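Local coordinates for hdh assembly factor Kustc1130 (PDB 6HIF), which probably helps assemble the multi-heme hydrazine dehydrogenase complex of an anammox bacterium, with whose chains it is found associated, at residues Y[38-44]-Y[102-108]; Y[49-54]-Y[64-68]; Y[70-75]-Y[87-93]. All coordinates share one frame. Residues are numbered along the deposited sequence.

Contact 1: residues Y[38-44]-Y[102-108]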
loop_
_atom_site.group_PDB
_atom_site.type_symbol
_atom_site.label_atom_id
_atom_site.label_comp_id
_atom_site.label_asym_id
_atom_site.label_seq_id
_atom_site.Cartn_x
_atom_site.Cartn_y
_atom_site.Cartn_z
ATOM N N ILE Y 38 -50.206 -3.431 -67.321
ATOM C CA ILE Y 38 -49.337 -3.701 -68.454
ATOM C C ILE Y 38 -50.149 -3.559 -69.737
ATOM O O ILE Y 38 -51.341 -3.857 -69.757
ATOM C CB ILE Y 38 -48.707 -5.108 -68.351
ATOM C CG1 ILE Y 38 -48.434 -5.544 -66.912
ATOM C CG2 ILE Y 38 -47.445 -5.197 -69.185
ATOM C CD1 ILE Y 38 -48.106 -7.013 -66.787
ATOM N N ALA Y 39 -49.478 -3.109 -70.805
ATOM C CA ALA Y 39 -50.002 -3.176 -72.160
ATOM C C ALA Y 39 -49.036 -3.978 -73.033
ATOM O O ALA Y 39 -48.060 -3.428 -73.543
ATOM C CB ALA Y 39 -50.222 -1.779 -72.690
ATOM N N ILE Y 40 -49.333 -5.277 -73.195
ATOM C CA ILE Y 40 -48.468 -6.276 -73.817
ATOM C C ILE Y 40 -46.998 -6.026 -73.477
ATOM O O ILE Y 40 -46.166 -5.870 -74.370
ATOM C CB ILE Y 40 -48.707 -6.440 -75.337
ATOM C CG1 ILE Y 40 -48.804 -5.099 -76.075
ATOM C CG2 ILE Y 40 -49.912 -7.336 -75.601
ATOM C CD1 ILE Y 40 -48.276 -5.127 -77.492
ATOM N N GLY Y 41 -46.692 -6.000 -72.175
ATOM C CA GLY Y 41 -45.316 -5.979 -71.710
ATOM C C GLY Y 41 -44.913 -4.641 -71.098
ATOM O O GLY Y 41 -44.210 -4.612 -70.091
ATOM N N THR Y 42 -45.357 -3.543 -71.720
ATOM C CA THR Y 42 -44.929 -2.213 -71.310
ATOM C C THR Y 42 -45.864 -1.682 -70.227
ATOM O O THR Y 42 -47.070 -1.917 -70.287
ATOM C CB THR Y 42 -44.780 -1.260 -72.506
ATOM O OG1 THR Y 42 -45.926 -1.404 -73.341
ATOM C CG2 THR Y 42 -43.528 -1.519 -73.317
ATOM N N PRO Y 43 -45.336 -0.971 -69.199
ATOM C CA PRO Y 43 -46.175 -0.386 -68.151
ATOM C C PRO Y 43 -47.057 0.749 -68.668
ATOM O O PRO Y 43 -46.618 1.555 -69.485
ATOM C CB PRO Y 43 -45.161 0.161 -67.133
ATOM C CG PRO Y 43 -43.896 0.377 -67.926
ATOM C CD PRO Y 43 -43.904 -0.710 -68.980
ATOM N N ILE Y 44 -48.306 0.793 -68.182
ATOM C CA ILE Y 44 -49.242 1.847 -68.545
ATOM C C ILE Y 44 -49.087 2.996 -67.554
ATOM O O ILE Y 44 -49.247 2.804 -66.350
ATOM C CB ILE Y 44 -50.693 1.324 -68.594
ATOM C CG1 ILE Y 44 -50.826 0.058 -69.446
ATOM C CG2 ILE Y 44 -51.633 2.418 -69.074
ATOM C CD1 ILE Y 44 -52.185 -0.593 -69.378
ATOM N N ASP Y 102 -52.888 -7.328 -67.745
ATOM C CA ASP Y 102 -52.569 -6.821 -69.070
ATOM C C ASP Y 102 -53.851 -6.364 -69.760
ATOM O O ASP Y 102 -54.838 -7.095 -69.786
ATOM C CB ASP Y 102 -51.836 -7.861 -69.918
ATOM C CG ASP Y 102 -51.216 -7.262 -71.168
ATOM O OD1 ASP Y 102 -50.199 -6.554 -71.029
ATOM O OD2 ASP Y 102 -51.761 -7.497 -72.270
ATOM N N LEU Y 103 -53.811 -5.155 -70.333
ATOM C CA LEU Y 103 -54.994 -4.529 -70.901
ATOM C C LEU Y 103 -54.954 -4.610 -72.424
ATOM O O LEU Y 103 -55.794 -4.020 -73.098
ATOM C CB LEU Y 103 -55.077 -3.075 -70.426
ATOM C CG LEU Y 103 -55.752 -2.859 -69.072
ATOM C CD1 LEU Y 103 -54.815 -3.224 -67.927
ATOM C CD2 LEU Y 103 -56.222 -1.418 -68.932
ATOM N N GLY Y 104 -53.971 -5.347 -72.954
ATOM C CA GLY Y 104 -53.873 -5.589 -74.384
ATOM C C GLY Y 104 -53.132 -4.470 -75.111
ATOM O O GLY Y 104 -52.697 -3.499 -74.491
ATOM N N ALA Y 105 -53.020 -4.625 -76.437
ATOM C CA ALA Y 105 -52.221 -3.752 -77.283
ATOM C C ALA Y 105 -52.914 -2.408 -77.499
ATOM O O ALA Y 105 -52.259 -1.421 -77.830
ATOM C CB ALA Y 105 -51.927 -4.439 -78.592
ATOM N N LYS Y 106 -54.237 -2.381 -77.295
ATOM C CA LYS Y 106 -55.035 -1.182 -77.502
ATOM C C LYS Y 106 -54.767 -0.173 -76.388
ATOM O O LYS Y 106 -55.131 0.993 -76.513
ATOM C CB LYS Y 106 -56.527 -1.526 -77.585
ATOM C CG LYS Y 106 -56.973 -2.271 -78.839
ATOM C CD LYS Y 106 -58.353 -2.889 -78.695
ATOM C CE LYS Y 106 -58.769 -3.761 -79.862
ATOM N NZ LYS Y 106 -59.138 -2.951 -81.045
ATOM N N ALA Y 107 -54.117 -0.630 -75.308
ATOM C CA ALA Y 107 -53.850 0.199 -74.143
ATOM C C ALA Y 107 -52.496 0.895 -74.269
ATOM O O ALA Y 107 -52.068 1.585 -73.348
ATOM C CB ALA Y 107 -53.921 -0.644 -72.896
ATOM N N ARG Y 108 -51.831 0.708 -75.417
ATOM C CA ARG Y 108 -50.510 1.262 -75.668
ATOM C C ARG Y 108 -50.652 2.536 -76.493
ATOM O O ARG Y 108 -51.139 2.490 -77.623
ATOM C CB ARG Y 108 -49.660 0.224 -76.405
ATOM C CG ARG Y 108 -48.163 0.353 -76.167
ATOM C CD ARG Y 108 -47.423 -0.765 -76.869
ATOM N NE ARG Y 108 -45.984 -0.716 -76.652
ATOM C CZ ARG Y 108 -45.121 -1.595 -77.151
ATOM N NH1 ARG Y 108 -45.546 -2.572 -77.939
ATOM N NH2 ARG Y 108 -43.837 -1.496 -76.858
#

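Contact 2: residues Y[49-54]-Y[64-68]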
loop_
_atom_site.group_PDB
_atom_site.type_symbol
_atom_site.label_atom_id
_atom_site.label_comp_id
_atom_site.label_asym_id
_atom_site.label_seq_id
_atom_site.Cartn_x
_atom_site.Cartn_y
_atom_site.Cartn_z
ATOM N N ILE Y 49 -56.195 2.803 -60.927
ATOM C CA ILE Y 49 -56.503 1.516 -60.331
ATOM C C ILE Y 49 -57.415 1.742 -59.127
ATOM O O ILE Y 49 -57.083 2.506 -58.220
ATOM C CB ILE Y 49 -55.210 0.761 -59.951
ATOM C CG1 ILE Y 49 -54.249 0.642 -61.139
ATOM C CG2 ILE Y 49 -55.538 -0.600 -59.349
ATOM C CD1 ILE Y 49 -52.905 0.050 -60.793
ATOM N N LYS Y 50 -58.570 1.070 -59.149
ATOM C CA LYS Y 50 -59.520 1.086 -58.047
ATOM C C LYS Y 50 -59.482 -0.265 -57.335
ATOM O O LYS Y 50 -59.742 -1.303 -57.945
ATOM C CB LYS Y 50 -60.935 1.359 -58.568
ATOM C CG LYS Y 50 -61.430 2.793 -58.455
ATOM C CD LYS Y 50 -62.848 2.959 -58.964
ATOM C CE LYS Y 50 -63.617 4.041 -58.236
ATOM N NZ LYS Y 50 -64.936 4.301 -58.862
ATOM N N VAL Y 51 -59.139 -0.238 -56.044
ATOM C CA VAL Y 51 -59.258 -1.407 -55.187
ATOM C C VAL Y 51 -60.057 -1.006 -53.950
ATOM O O VAL Y 51 -59.604 -0.181 -53.157
ATOM C CB VAL Y 51 -57.887 -1.999 -54.804
ATOM C CG1 VAL Y 51 -58.047 -3.251 -53.956
ATOM C CG2 VAL Y 51 -57.024 -2.294 -56.021
ATOM N N GLY Y 52 -61.246 -1.603 -53.799
ATOM C CA GLY Y 52 -62.188 -1.181 -52.776
ATOM C C GLY Y 52 -62.533 0.299 -52.927
ATOM O O GLY Y 52 -62.975 0.727 -53.991
ATOM N N ASP Y 53 -62.291 1.070 -51.861
ATOM C CA ASP Y 53 -62.580 2.496 -51.847
ATOM C C ASP Y 53 -61.353 3.289 -52.289
ATOM O O ASP Y 53 -61.446 4.492 -52.531
ATOM C CB ASP Y 53 -63.069 2.957 -50.469
ATOM C CG ASP Y 53 -64.483 2.511 -50.133
ATOM O OD1 ASP Y 53 -65.272 2.277 -51.075
ATOM O OD2 ASP Y 53 -64.783 2.400 -48.929
ATOM N N GLU Y 54 -60.209 2.606 -52.394
ATOM C CA GLU Y 54 -58.946 3.272 -52.664
ATOM C C GLU Y 54 -58.736 3.447 -54.166
ATOM O O GLU Y 54 -59.138 2.605 -54.968
ATOM C CB GLU Y 54 -57.794 2.537 -51.979
ATOM C CG GLU Y 54 -57.304 3.244 -50.731
ATOM C CD GLU Y 54 -57.158 2.339 -49.522
ATOM O OE1 GLU Y 54 -58.197 1.944 -48.958
ATOM O OE2 GLU Y 54 -56.007 2.024 -49.154
ATOM N N CYS Y 64 -49.272 0.242 -58.579
ATOM C CA CYS Y 64 -49.802 0.855 -57.374
ATOM C C CYS Y 64 -49.744 -0.155 -56.227
ATOM O O CYS Y 64 -50.046 -1.334 -56.409
ATOM C CB CYS Y 64 -51.250 1.284 -57.585
ATOM S SG CYS Y 64 -51.461 2.706 -58.687
ATOM N N VAL Y 65 -49.350 0.323 -55.043
ATOM C CA VAL Y 65 -49.289 -0.514 -53.854
ATOM C C VAL Y 65 -50.398 -0.071 -52.900
ATOM O O VAL Y 65 -50.499 1.107 -52.564
ATOM C CB VAL Y 65 -47.898 -0.465 -53.185
ATOM C CG1 VAL Y 65 -47.757 -1.499 -52.078
ATOM C CG2 VAL Y 65 -46.768 -0.605 -54.193
ATOM N N PHE Y 66 -51.227 -1.029 -52.475
ATOM C CA PHE Y 66 -52.337 -0.758 -51.579
ATOM C C PHE Y 66 -52.148 -1.520 -50.272
ATOM O O PHE Y 66 -51.806 -2.703 -50.285
ATOM C CB PHE Y 66 -53.657 -1.171 -52.231
ATOM C CG PHE Y 66 -53.949 -0.483 -53.538
ATOM C CD1 PHE Y 66 -54.570 0.757 -53.563
ATOM C CD2 PHE Y 66 -53.599 -1.071 -54.743
ATOM C CE1 PHE Y 66 -54.834 1.394 -54.766
ATOM C CE2 PHE Y 66 -53.863 -0.434 -55.946
ATOM C CZ PHE Y 66 -54.480 0.796 -55.955
ATOM N N GLU Y 67 -52.378 -0.821 -49.154
ATOM C CA GLU Y 67 -52.418 -1.437 -47.837
ATOM C C GLU Y 67 -53.879 -1.545 -47.403
ATOM O O GLU Y 67 -54.537 -0.529 -47.197
ATOM C CB GLU Y 67 -51.579 -0.620 -46.853
ATOM C CG GLU Y 67 -51.123 -1.412 -45.643
ATOM C CD GLU Y 67 -50.592 -0.565 -44.496
ATOM O OE1 GLU Y 67 -51.336 0.313 -44.005
ATOM O OE2 GLU Y 67 -49.433 -0.785 -44.093
ATOM N N LEU Y 68 -54.376 -2.783 -47.287
ATOM C CA LEU Y 68 -55.799 -3.033 -47.112
ATOM C C LEU Y 68 -56.039 -3.926 -45.898
ATOM O O LEU Y 68 -55.225 -4.795 -45.593
ATOM C CB LEU Y 68 -56.337 -3.718 -48.370
ATOM C CG LEU Y 68 -56.129 -2.976 -49.687
ATOM C CD1 LEU Y 68 -56.257 -3.938 -50.858
ATOM C CD2 LEU Y 68 -57.108 -1.819 -49.831
#

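Contact 3: residues Y[70-75]-Y[87-93]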
loop_
_atom_site.group_PDB
_atom_site.type_symbol
_atom_site.label_atom_id
_atom_site.label_comp_id
_atom_site.label_asym_id
_atom_site.label_seq_id
_atom_site.Cartn_x
_atom_site.Cartn_y
_atom_site.Cartn_z
ATOM N N PRO Y 70 -58.118 -7.036 -44.080
ATOM C CA PRO Y 70 -58.624 -8.302 -44.611
ATOM C C PRO Y 70 -60.030 -8.171 -45.189
ATOM O O PRO Y 70 -60.847 -7.413 -44.672
ATOM C CB PRO Y 70 -58.658 -9.207 -43.370
ATOM C CG PRO Y 70 -57.546 -8.675 -42.493
ATOM C CD PRO Y 70 -57.561 -7.177 -42.723
ATOM N N GLY Y 71 -60.290 -8.910 -46.274
ATOM C CA GLY Y 71 -61.592 -8.920 -46.921
ATOM C C GLY Y 71 -61.483 -9.179 -48.421
ATOM O O GLY Y 71 -60.383 -9.300 -48.952
ATOM N N THR Y 72 -62.639 -9.263 -49.088
ATOM C CA THR Y 72 -62.706 -9.459 -50.528
ATOM C C THR Y 72 -62.846 -8.102 -51.216
ATOM O O THR Y 72 -63.646 -7.270 -50.796
ATOM C CB THR Y 72 -63.828 -10.440 -50.891
ATOM O OG1 THR Y 72 -63.612 -11.631 -50.132
ATOM C CG2 THR Y 72 -63.875 -10.777 -52.366
ATOM N N TYR Y 73 -62.054 -7.893 -52.273
ATOM C CA TYR Y 73 -61.987 -6.620 -52.972
ATOM C C TYR Y 73 -62.133 -6.850 -54.473
ATOM O O TYR Y 73 -61.868 -7.945 -54.968
ATOM C CB TYR Y 73 -60.652 -5.926 -52.693
ATOM C CG TYR Y 73 -60.463 -5.440 -51.279
ATOM C CD1 TYR Y 73 -59.987 -6.282 -50.284
ATOM C CD2 TYR Y 73 -60.750 -4.129 -50.935
ATOM C CE1 TYR Y 73 -59.814 -5.837 -48.983
ATOM C CE2 TYR Y 73 -60.575 -3.666 -49.640
ATOM C CZ TYR Y 73 -60.104 -4.522 -48.660
ATOM O OH TYR Y 73 -59.930 -4.071 -47.384
ATOM N N ALA Y 74 -62.551 -5.798 -55.185
ATOM C CA ALA Y 74 -62.597 -5.804 -56.638
ATOM C C ALA Y 74 -61.558 -4.825 -57.186
ATOM O O ALA Y 74 -61.618 -3.625 -56.916
ATOM C CB ALA Y 74 -63.993 -5.478 -57.113
ATOM N N ILE Y 75 -60.586 -5.364 -57.933
ATOM C CA ILE Y 75 -59.571 -4.559 -58.594
ATOM C C ILE Y 75 -60.088 -4.206 -59.985
ATOM O O ILE Y 75 -60.554 -5.079 -60.718
ATOM C CB ILE Y 75 -58.215 -5.295 -58.661
ATOM C CG1 ILE Y 75 -57.780 -5.836 -57.297
ATOM C CG2 ILE Y 75 -57.140 -4.409 -59.276
ATOM C CD1 ILE Y 75 -56.718 -6.911 -57.377
ATOM N N LYS Y 87 -60.335 -7.880 -61.677
ATOM C CA LYS Y 87 -60.003 -9.084 -60.930
ATOM C C LYS Y 87 -60.495 -8.945 -59.490
ATOM O O LYS Y 87 -60.292 -7.912 -58.852
ATOM C CB LYS Y 87 -58.499 -9.372 -60.973
ATOM C CG LYS Y 87 -58.129 -10.834 -60.767
ATOM C CD LYS Y 87 -56.693 -11.051 -60.364
ATOM C CE LYS Y 87 -56.382 -12.511 -60.111
ATOM N NZ LYS Y 87 -55.109 -12.675 -59.369
ATOM N N GLU Y 88 -61.145 -10.004 -58.992
ATOM C CA GLU Y 88 -61.621 -10.049 -57.620
ATOM C C GLU Y 88 -60.635 -10.858 -56.785
ATOM O O GLU Y 88 -60.194 -11.928 -57.203
ATOM C CB GLU Y 88 -63.026 -10.649 -57.564
ATOM C CG GLU Y 88 -63.782 -10.298 -56.296
ATOM C CD GLU Y 88 -65.127 -10.990 -56.170
ATOM O OE1 GLU Y 88 -65.940 -10.886 -57.117
ATOM O OE2 GLU Y 88 -65.354 -11.645 -55.130
ATOM N N VAL Y 89 -60.299 -10.332 -55.604
ATOM C CA VAL Y 89 -59.236 -10.884 -54.780
ATOM C C VAL Y 89 -59.699 -10.925 -53.326
ATOM O O VAL Y 89 -60.220 -9.934 -52.817
ATOM C CB VAL Y 89 -57.933 -10.076 -54.961
ATOM C CG1 VAL Y 89 -57.002 -10.172 -53.763
ATOM C CG2 VAL Y 89 -57.203 -10.467 -56.238
ATOM N N SER Y 90 -59.510 -12.085 -52.679
ATOM C CA SER Y 90 -59.786 -12.265 -51.259
ATOM C C SER Y 90 -58.479 -12.247 -50.468
ATOM O O SER Y 90 -57.637 -13.122 -50.638
ATOM C CB SER Y 90 -60.547 -13.540 -51.011
ATOM O OG SER Y 90 -61.875 -13.446 -51.504
ATOM N N LEU Y 91 -58.328 -11.246 -49.596
ATOM C CA LEU Y 91 -57.099 -11.052 -48.845
ATOM C C LEU Y 91 -57.331 -11.396 -47.377
ATOM O O LEU Y 91 -58.310 -10.963 -46.775
ATOM C CB LEU Y 91 -56.640 -9.598 -48.996
ATOM C CG LEU Y 91 -56.134 -9.204 -50.381
ATOM C CD1 LEU Y 91 -55.921 -7.700 -50.469
ATOM C CD2 LEU Y 91 -54.855 -9.950 -50.725
ATOM N N GLU Y 92 -56.403 -12.179 -46.821
ATOM C CA GLU Y 92 -56.402 -12.545 -45.413
ATOM C C GLU Y 92 -55.510 -11.566 -44.655
ATOM O O GLU Y 92 -55.008 -10.605 -45.230
ATOM C CB GLU Y 92 -55.877 -13.973 -45.243
ATOM C CG GLU Y 92 -56.724 -15.027 -45.933
ATOM C CD GLU Y 92 -58.054 -15.288 -45.250
ATOM O OE1 GLU Y 92 -59.097 -15.057 -45.889
ATOM O OE2 GLU Y 92 -58.043 -15.718 -44.079
ATOM N N GLU Y 93 -55.308 -11.833 -43.362
ATOM C CA GLU Y 93 -54.466 -11.003 -42.519
ATOM C C GLU Y 93 -53.006 -11.202 -42.910
ATOM O O GLU Y 93 -52.531 -12.332 -42.998
ATOM C CB GLU Y 93 -54.696 -11.355 -41.050
ATOM C CG GLU Y 93 -53.864 -10.524 -40.090
ATOM C CD GLU Y 93 -53.904 -10.968 -38.637
ATOM O OE1 GLU Y 93 -53.130 -10.407 -37.837
ATOM O OE2 GLU Y 93 -54.707 -11.872 -38.307
#

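Contact 1: residues Y[38-44]-Y[102-108]
A single parallel beta bridge joins the C-terminal end of strand 31-39, with the type I' turn Ala39-Thr42 that follows it, to the end of strand 96-102, and an Asx turn shapes the chain just after Asp102. The bridge pairs Asp102 with Ile38, and the two CA atoms lie 4.5 Å apart. Asp102 suits this last strand position because its short carboxylate can reach a backbone amide of the neighbouring turn and one of its own chain two residues on. Asp102 OD1 lies 2.7 Å from Ile40 N in a weak hydrogen bond of poor angle, while Asp102 OD2 accepts from Gly104 N at 3.2 Å, closing the Asx turn. Leu103 N then donates to Ile38 O at 2.8 Å, the main backbone link, and the Leu103 side chain is buried, its CB 4.0 Å from Ile44 CD1; it also touches Val77 and Glu79 of strand 71-79 and Ala85 of strand 83-91. Gly104, at positive phi, lets the chain swing out of the sheet into the 3-10 turn 105-107. There Ala105 is small enough for Ile40 to lie against it, CD1 to CB 3.9 Å. Ala107 packs its CB 3.9 Å from both Ala39 CB and Ile44 CD1, a spot where a larger side chain would crowd the turn. Thr42 braces that turn by donating from OG1 to Ala39 O. A hydrazine dehydrogenase chain packs on Ala105 and Arg108, so this end of the fold faces its partner. Arg108 extends its long side chain back over the turn, bringing NH1 to 3.8 Å from Ile40 CD1.

Contact 2: residues Y[49-54]-Y[64-68]
This is a hydrophobic contact between two beta sheets, in the buried interior of a beta-sandwich-like fold. Strand 49-51 belongs to one sheet and strand 64-68 to the other; their axes come within 9.3 Å and run nearly parallel, 16° apart, a separation at which side chains rather than backbones meet. Ile49 and Val51 on one strand, and Cys64, Phe66 and Leu68 on the other, point inward, as expected of every second residue in a strand. Phe66 fills the centre with its flat ring. Val51 CG2 sits over one face, 3.9 Å from the Phe66 ring centroid in a CH-pi contact, and Ile49 CG2 reaches Phe66 CE2 at 3.8 Å. Branched residues suit these places, being compatible with extended backbone and broad enough to fill the gap. Further along, Val51 CG1 meets Leu68 CD1 at 3.6 Å, and at the other end Ile49 CD1 lies 3.7 Å from Cys64 SG. That sulfur is bonded to Cys56, so a disulfide ties the two sheets covalently beside their apolar packing. A type II' turn, Val51 to Glu54, with Gly52 at positive phi, carries the chain onward, and the CB of exposed Glu54 skirts the layer 4.0 Å from Phe66 CD1. Strand 71-79 lies beside strand 48-51, bringing Tyr73 and Ile75 against Val51, while strand 31-39, the sheet neighbour of strand 63-68, adds Leu33 and Val35 to the same interior.

Contact 3: residues Y[70-75]-Y[87-93]
Strands 71-79 and 83-91 form an antiparallel beta hairpin, and this contact is its open end. Pro70, just before the ladder, lays its ring against the outgoing chain, CG 3.9 Å from Glu93 CA. Gly71 pairs with Leu91 through two hydrogen bonds, each 2.9 Å, N to O in both directions; at the backbone angles of Gly71 a CB would press against the carbonyl of Pro70. No backbone bonds join Thr72 and Ser90, on the face where hydrazine dehydrogenase packs, but Thr72 OG1 and Ser90 OG hydrogen-bond at 2.9 Å, so two hydroxyl residues suit this pair. Tyr73, hydrogen-bonded with Val89, faces the interior with its ring, CD1 being 4.3 Å from Leu91 CD1, and its OH is hydrogen-bonded to Arg69 O. Ala74 pairs with Glu88 on the Thr72 face. Ile75 is buried, its CD1 3.8 Å from Val89 CG2, and it pairs with Lys87, whose NZ makes a salt bridge to Asp104 of a second hydrazine dehydrogenase chain; the backbone bonds are Ile75 N to Lys87 O, 2.7 Å, and Lys87 N to Ile75 O, 3.0 Å.

Overall arrangement
From the N terminus, strand 31-39 leads into the first half of contact 1, whose loop closes only at 102-108, near the end of the modelled chain. Nested inside it, contacts 2 and 3 follow in series: 49-54 meets 64-68 before 70-75 meets 87-93. Contact 1 joins strand 31-39 to the end of strand 96-102 within one sheet, contact 2 bridges the two sheets, and contact 3 zips the hairpin in the other. Contacts 2 and 3, with centres 10 Å apart, share one interior, where Leu68 CD1 and Leu91 CD1 are 3.8 Å apart. Contact 1 lies across the chain's centre from both, about 20 Å from contact 2 and 24 Å from contact 3, centre to centre.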